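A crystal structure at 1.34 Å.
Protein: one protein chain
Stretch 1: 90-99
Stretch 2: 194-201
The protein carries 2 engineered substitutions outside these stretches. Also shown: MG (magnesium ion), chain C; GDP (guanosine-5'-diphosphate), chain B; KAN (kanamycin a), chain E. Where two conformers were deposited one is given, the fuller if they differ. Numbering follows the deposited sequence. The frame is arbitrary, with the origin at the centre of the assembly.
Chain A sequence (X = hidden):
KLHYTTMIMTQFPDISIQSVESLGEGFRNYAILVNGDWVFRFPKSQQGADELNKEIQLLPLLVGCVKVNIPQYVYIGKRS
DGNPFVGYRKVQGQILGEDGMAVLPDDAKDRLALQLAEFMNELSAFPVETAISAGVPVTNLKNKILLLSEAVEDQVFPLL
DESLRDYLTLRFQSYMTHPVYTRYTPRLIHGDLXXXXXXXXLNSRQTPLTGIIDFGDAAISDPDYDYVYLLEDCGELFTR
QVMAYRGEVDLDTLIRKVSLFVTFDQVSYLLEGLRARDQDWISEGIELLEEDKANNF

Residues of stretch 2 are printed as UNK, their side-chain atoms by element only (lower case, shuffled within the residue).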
# COMPACT_ATOMS: atom_id res chain seq x y z
N LYS A 90 -3.14 13.47 -13.63
CA LYS A 90 -3.83 13.07 -12.41
C LYS A 90 -4.74 11.88 -12.70
O LYS A 90 -5.48 11.85 -13.69
CB LYS A 90 -4.64 14.25 -11.89
CG LYS A 90 -5.20 14.03 -10.51
CD LYS A 90 -5.91 15.27 -9.99
CE LYS A 90 -7.19 15.53 -10.76
NZ LYS A 90 -8.02 16.57 -10.08
N VAL A 91 -4.64 10.86 -11.85
CA VAL A 91 -5.58 9.76 -11.95
C VAL A 91 -6.90 10.28 -11.40
O VAL A 91 -6.98 10.75 -10.27
CB VAL A 91 -5.05 8.53 -11.19
CG1 VAL A 91 -6.03 7.36 -11.27
CG2 VAL A 91 -3.69 8.11 -11.75
N GLN A 92 -7.92 10.27 -12.24
CA GLN A 92 -9.09 11.06 -11.91
C GLN A 92 -9.97 10.33 -10.92
O GLN A 92 -9.91 9.10 -10.77
CB GLN A 92 -9.88 11.43 -13.16
CG GLN A 92 -9.15 12.38 -14.10
CD GLN A 92 -9.03 13.80 -13.56
OE1 GLN A 92 -9.85 14.25 -12.75
NE2 GLN A 92 -8.01 14.52 -14.01
N GLY A 93 -10.78 11.10 -10.21
CA GLY A 93 -11.73 10.56 -9.27
C GLY A 93 -11.52 11.11 -7.88
O GLY A 93 -10.65 11.95 -7.63
N GLN A 94 -12.35 10.62 -6.98
CA GLN A 94 -12.28 10.97 -5.57
C GLN A 94 -11.54 9.85 -4.87
O GLN A 94 -11.90 8.68 -5.05
CB GLN A 94 -13.70 11.11 -5.02
CG GLN A 94 -13.84 11.01 -3.50
CD GLN A 94 -13.45 12.29 -2.79
OE1 GLN A 94 -13.91 13.38 -3.13
NE2 GLN A 94 -12.60 12.16 -1.77
N ILE A 95 -10.49 10.18 -4.13
CA ILE A 95 -9.87 9.19 -3.26
C ILE A 95 -10.90 8.73 -2.25
O ILE A 95 -11.55 9.55 -1.59
CB ILE A 95 -8.64 9.79 -2.55
CG1 ILE A 95 -7.56 10.17 -3.56
CG2 ILE A 95 -8.11 8.84 -1.48
CD1 ILE A 95 -6.33 10.76 -2.94
N LEU A 96 -11.07 7.42 -2.13
CA LEU A 96 -12.07 6.89 -1.20
C LEU A 96 -11.67 7.13 0.25
O LEU A 96 -12.48 7.62 1.05
CB LEU A 96 -12.29 5.40 -1.47
CG LEU A 96 -13.37 4.74 -0.60
CD1 LEU A 96 -14.72 5.38 -0.89
CD2 LEU A 96 -13.41 3.24 -0.86
N GLY A 97 -10.45 6.76 0.63
CA GLY A 97 -9.97 6.91 2.00
C GLY A 97 -10.56 5.90 2.97
O GLY A 97 -11.48 5.18 2.61
N GLU A 98 -9.99 5.81 4.16
CA GLU A 98 -10.67 5.05 5.20
C GLU A 98 -12.14 5.36 5.63
O GLU A 98 -12.97 4.54 5.75
CB GLU A 98 -9.81 4.85 6.43
CG GLU A 98 -8.54 5.70 6.58
CD GLU A 98 -8.03 5.78 8.03
OE1 GLU A 98 -8.77 5.42 8.95
OE2 GLU A 98 -6.91 6.23 8.27
N ASP A 99 -12.29 6.65 5.71
CA ASP A 99 -13.63 7.06 6.09
C ASP A 99 -14.62 6.95 4.94
O ASP A 99 -15.81 7.20 5.13
CB ASP A 99 -13.61 8.47 6.69
CG ASP A 99 -12.65 8.58 7.87
OD1 ASP A 99 -12.48 7.58 8.59
OD2 ASP A 99 -12.06 9.66 8.06
N UNK A 194 -4.34 0.05 0.22
CA UNK A 194 -5.21 0.70 1.17
C UNK A 194 -6.10 1.71 0.46
O UNK A 194 -5.76 2.20 -0.63
o UNK A 194 -3.29 2.13 1.70
c UNK A 194 -4.39 1.42 2.25
N UNK A 195 -7.24 2.07 1.05
CA UNK A 195 -8.24 2.88 0.33
C UNK A 195 -7.84 4.33 0.12
O UNK A 195 -8.51 5.02 -0.67
c UNK A 195 -9.02 2.34 2.54
c UNK A 195 -9.52 2.72 1.18
c UNK A 195 -7.83 1.46 2.27
N UNK A 196 -6.77 4.80 0.76
CA UNK A 196 -6.18 6.09 0.40
C UNK A 196 -5.55 6.07 -0.99
O UNK A 196 -5.12 7.12 -1.48
c UNK A 196 -3.95 5.70 1.56
o UNK A 196 -4.04 4.51 1.21
c UNK A 196 -5.18 6.57 1.46
o UNK A 196 -2.88 6.20 1.96
N UNK A 197 -5.51 4.90 -1.64
CA UNK A 197 -4.99 4.74 -2.99
C UNK A 197 -6.08 4.35 -3.98
O UNK A 197 -5.75 4.09 -5.14
c UNK A 197 -2.10 5.22 -1.98
c UNK A 197 -3.90 3.67 -3.01
c UNK A 197 -2.70 4.03 -2.21
n UNK A 197 -1.94 3.09 -1.54
n UNK A 197 -1.00 4.98 -1.19
c UNK A 197 -0.93 3.69 -0.94
N UNK A 198 -7.34 4.29 -3.56
CA UNK A 198 -8.44 3.92 -4.45
C UNK A 198 -9.09 5.19 -4.97
O UNK A 198 -9.60 6.00 -4.18
c UNK A 198 -9.06 1.82 -3.09
c UNK A 198 -9.53 3.10 -3.74
c UNK A 198 -7.40 0.13 -2.67
c UNK A 198 -7.79 1.30 -3.30
c UNK A 198 -8.27 -0.55 -1.85
c UNK A 198 -9.93 1.12 -2.27
c UNK A 198 -9.54 -0.05 -1.63
N UNK A 199 -9.08 5.36 -6.28
CA UNK A 199 -9.78 6.48 -6.91
C UNK A 199 -11.12 5.99 -7.43
O UNK A 199 -11.20 4.93 -8.06
c UNK A 199 -8.95 7.06 -8.06
c UNK A 199 -8.27 9.33 -7.14
c UNK A 199 -7.78 7.99 -7.73
c UNK A 199 -6.72 7.30 -6.87
N UNK A 200 -12.18 6.75 -7.16
CA UNK A 200 -13.53 6.31 -7.46
C UNK A 200 -14.29 7.37 -8.25
O UNK A 200 -14.01 8.57 -8.17
c UNK A 200 -14.35 6.01 -6.19
o UNK A 200 -14.51 7.21 -5.42
c UNK A 200 -13.67 4.94 -5.34
N UNK A 201 -15.28 6.89 -8.99
CA UNK A 201 -16.35 7.74 -9.52
C UNK A 201 -17.65 7.08 -9.09
O UNK A 201 -18.21 6.25 -9.80
o UNK A 201 -18.17 9.31 -10.77
n UNK A 201 -17.56 8.79 -12.86
c UNK A 201 -17.42 8.73 -11.55
c UNK A 201 -16.27 7.91 -11.03
MG MG C . 0.78 6.15 -0.67
PB GDP B . 3.64 7.59 -0.83
O1B GDP B . 4.38 6.54 -1.63
O2B GDP B . 2.51 6.99 -0.02
O3B GDP B . 4.58 8.46 -0.03
O3A GDP B . 3.00 8.58 -1.93
PA GDP B . 1.72 8.35 -2.89
O1A GDP B . 2.15 7.82 -4.23
O2A GDP B . 0.68 7.49 -2.18
O5' GDP B . 1.22 9.88 -3.11
C5' GDP B . 0.94 10.67 -1.97
C4' GDP B . -0.50 11.11 -2.02
O4' GDP B . -0.67 12.00 -3.13
C3' GDP B . -1.51 10.00 -2.28
O3' GDP B . -1.83 9.26 -1.09
C2' GDP B . -2.69 10.81 -2.76
O2' GDP B . -3.33 11.46 -1.67
C1' GDP B . -2.01 11.88 -3.59
N9 GDP B . -1.95 11.47 -5.01
C8 GDP B . -0.91 10.94 -5.68
N7 GDP B . -1.27 10.70 -6.97
C5 GDP B . -2.55 11.10 -7.12
C6 GDP B . -3.55 11.12 -8.19
O6 GDP B . -3.26 10.71 -9.34
N1 GDP B . -4.76 11.61 -7.89
C2 GDP B . -5.10 12.06 -6.66
N2 GDP B . -6.34 12.55 -6.46
N3 GDP B . -4.24 12.06 -5.62
C4 GDP B . -2.98 11.60 -5.82
C1 KAN E . -1.46 3.05 10.04
C2 KAN E . -1.82 2.24 11.29
C3 KAN E . -3.29 2.41 11.59
C4 KAN E . -3.55 3.89 11.80
C5 KAN E . -3.15 4.70 10.56
C6 KAN E . -3.32 6.20 10.79
C7 KAN E . -1.32 2.11 4.83
C8 KAN E . -0.21 2.75 5.66
C9 KAN E . -0.44 2.46 7.15
C10 KAN E . -1.82 2.93 7.61
C11 KAN E . -2.91 2.34 6.72
C12 KAN E . -2.68 2.66 5.25
C13 KAN E . 2.20 2.90 5.44
C14 KAN E . 3.19 2.73 4.29
C15 KAN E . 3.53 1.24 4.16
C16 KAN E . 4.07 0.72 5.48
C17 KAN E . 3.08 1.02 6.59
C18 KAN E . 3.68 0.61 7.93
N1 KAN E . -2.87 6.89 9.60
N2 KAN E . -4.23 2.83 7.11
N3 KAN E . -1.08 2.37 3.41
N4 KAN E . 4.50 0.99 3.10
O5 KAN E . -1.80 4.44 10.15
O6 KAN E . -1.52 0.86 11.04
O7 KAN E . -3.66 1.68 12.77
O8 KAN E . -4.94 4.09 12.07
O9 KAN E . -2.12 2.45 8.92
O10 KAN E . 0.56 3.16 7.91
O11 KAN E . 1.01 2.16 5.18
O12 KAN E . 2.81 2.41 6.63
O13 KAN E . 2.59 3.27 3.11
O14 KAN E . 4.27 -0.70 5.45
O15 KAN E . 2.74 0.90 8.97
O HOH W 1 -0.47 7.28 0.51
O HOH W 2 1.03 4.85 0.96

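Position 194 carries one carbon followed by one oxygen, a short hydroxyl side chain that stays clear of stretch 1 and lies 2.8 Å from N3 of kanamycin: this is Ser194, whose OG accepts a hydrogen bond from that amine. At position 195 three carbons close a ring onto the backbone nitrogen, and this ring lies against the backbone of Glu98, which identifies Pro195. Its CB points toward stretch 1, its CG lies 4.0 Å from Glu98 N, and its carbonyl O accepts a hydrogen bond from Gly97 N (2.9 Å).

Position 196 has two carbons, the second bearing two oxygens, and its CA-to-CB bond points away from stretch 1. The short carboxylate is Asp196. Ser194 OG donates to its OD1 over 2.5 Å, while OD2 receives a hydrogen bond from a magnesium-bound water (3.0 Å); its backbone O lies 3.4 Å from Ile95 CG2. Position 197 shows one carbon and a five-membered ring of three carbons and two nitrogens, out of contact with stretch 1. This is His197, with NE2 coordinating the magnesium ion at 2.2 Å.

At position 198 one carbon, packed on Leu96, leads to a ring of six carbons: a phenylalanine. The CB of Phe198 is 4.2 Å from Leu96 CB, and Leu96 CD2 lies at the ring edge. Position 199 has four carbons forked at the second, lying against Val91 and Ile95, hence Leu199. Its CD1 reaches Ile95 CG1 at 3.7 Å, and its CG lies 4.0 Å from Val91 CG1. Position 200 has a CB carrying one carbon and one oxygen, the oxygen close to Gln94 O, the mark of Thr200; OG1 lies 3.0 Å from Gln94 O and CG2 lies 4.1 Å from Leu96 CB. At position 201 two carbons end in one oxygen and one nitrogen, and the CB, 5.5 Å from Gly93 CA, is the side chain's nearest approach to stretch 1: Asn201.

The contact is a short antiparallel pairing. Gln94 N donates to Thr200 O and Thr200 N to Gln94 O, both at 2.9 Å, and Leu96 N continues the ladder to Phe198 O at 2.9 Å. Ile95 and Leu199 share one sheet face; Gln94 and Thr200 occupy the other. Gly93 fits closely against the strand, since a CB there would come 2.6 Å from Thr200 O, and its backbone angles themselves call for glycine. Backbone bonds set the register and apolar side chains pack around it; the whole contact buries 586 Å², both sides summed.

Stretch 2 (194-201) SPDHFLTN
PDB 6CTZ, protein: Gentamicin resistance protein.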